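Local coordinates for protein cell division topological specificity factor (Helicobacter pylori, PDB 3KU7) that probably restricts septum formation to midcell by preventing the MinC and MinD proteins from inhibiting division at internal sites while permitting that inhibition at the poles, at residues E40-K43 with E44-V48. Numbering follows the deposited sequence.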
# COMPACT_ATOMS: atom_id res chain seq x y z
N GLU A 40 2.74 7.82 10.57
CA GLU A 40 3.50 6.75 11.17
C GLU A 40 3.26 5.49 10.40
O GLU A 40 4.15 4.66 10.23
CB GLU A 40 3.08 6.58 12.62
CG GLU A 40 4.23 6.75 13.60
CD GLU A 40 4.49 5.49 14.41
OE1 GLU A 40 5.29 4.64 13.97
OE2 GLU A 40 3.87 5.35 15.50
N MET A 41 2.04 5.32 9.91
CA MET A 41 1.74 4.12 9.17
C MET A 41 2.44 4.17 7.80
O MET A 41 2.99 3.17 7.33
CB MET A 41 0.23 4.02 9.02
CG MET A 41 -0.29 2.63 8.94
SD MET A 41 -2.04 2.70 8.55
CE MET A 41 -2.55 1.09 8.91
N ARG A 42 2.44 5.34 7.19
CA ARG A 42 3.06 5.53 5.90
C ARG A 42 4.48 5.07 6.01
O ARG A 42 4.93 4.16 5.30
CB ARG A 42 3.06 7.01 5.54
CG ARG A 42 3.59 7.33 4.16
CD ARG A 42 3.99 8.80 4.13
NE ARG A 42 5.09 9.05 5.05
CZ ARG A 42 5.52 10.26 5.40
NH1 ARG A 42 4.93 11.34 4.91
NH2 ARG A 42 6.55 10.39 6.23
N LYS A 43 5.17 5.72 6.93
CA LYS A 43 6.57 5.44 7.17
C LYS A 43 6.85 3.96 7.33
O LYS A 43 7.76 3.43 6.68
CB LYS A 43 7.06 6.19 8.41
CG LYS A 43 6.97 7.73 8.32
CD LYS A 43 7.70 8.45 9.48
CE LYS A 43 7.18 9.87 9.72
NZ LYS A 43 8.24 10.92 9.57
N GLU A 44 6.07 3.28 8.17
CA GLU A 44 6.31 1.85 8.39
C GLU A 44 5.98 1.02 7.16
O GLU A 44 6.71 0.09 6.82
CB GLU A 44 5.54 1.34 9.62
CG GLU A 44 6.46 0.68 10.67
CD GLU A 44 5.73 -0.05 11.81
OE1 GLU A 44 5.71 -1.31 11.84
OE2 GLU A 44 5.18 0.65 12.69
N ILE A 45 4.90 1.37 6.47
CA ILE A 45 4.52 0.64 5.27
C ILE A 45 5.66 0.71 4.27
O ILE A 45 6.06 -0.29 3.67
CB ILE A 45 3.30 1.23 4.61
CG1 ILE A 45 2.07 1.02 5.50
CG2 ILE A 45 3.10 0.54 3.27
CD1 ILE A 45 1.74 -0.40 5.68
N ILE A 46 6.19 1.92 4.09
CA ILE A 46 7.29 2.11 3.15
C ILE A 46 8.49 1.30 3.64
O ILE A 46 9.14 0.59 2.88
CB ILE A 46 7.74 3.58 3.07
CG1 ILE A 46 6.54 4.50 2.90
CG2 ILE A 46 8.70 3.73 1.89
CD1 ILE A 46 5.86 4.31 1.64
N ALA A 47 8.76 1.39 4.93
CA ALA A 47 9.89 0.66 5.50
C ALA A 47 9.81 -0.82 5.11
O ALA A 47 10.80 -1.43 4.73
CB ALA A 47 9.89 0.80 7.00
N VAL A 48 8.62 -1.39 5.17
CA VAL A 48 8.46 -2.80 4.83
C VAL A 48 8.74 -3.06 3.37
O VAL A 48 9.40 -4.04 3.01
CB VAL A 48 7.03 -3.31 5.18
CG1 VAL A 48 6.87 -4.76 4.73
CG2 VAL A 48 6.80 -3.15 6.67
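Glu-40 and Glu-44, one turn apart on helix 38-53, extend alongside each other in the same direction, with Glu-40 OE1 4.2 Å from Glu-44 OE2 and the two carboxylate planes turned 28° against each other. Like charges this close are bridged from the second subunit: Tyr-52 OH there hydrogen-bonds to both of those oxygens, and Lys-51 of that subunit adds a salt bridge to Glu-44 OE2. The backbone beneath is regular alpha-helix. Glu-44 N bonds to Glu-40 O at 3.1 Å, Ile-45 N to Met-41 O at 2.8 Å, Ile-46 N to Arg-42 O at 2.8 Å and Ala-47 N to Lys-43 O at 2.9 Å.

The apolar contacts lie on two other faces of the helix. Met-41 CG lies 4.5 Å from Ile-45 CG1, and Ile-45 meets Ile-45 of the second subunit. On a different face, Arg-42 CG comes within 4.3 Å of Ile-46 CG1; CG1 is anti to the carbonyl carbon of Ile-46 (chi1 -48°), which turns it back toward the preceding turn. Arg-42 packs on Phe-60 and Ile-46 on Ile-58, both of strand 57-61. One helix thus serves both sheet and dimer, and the partner's tyrosine and lysine probably offset the repulsion between the paired glutamates.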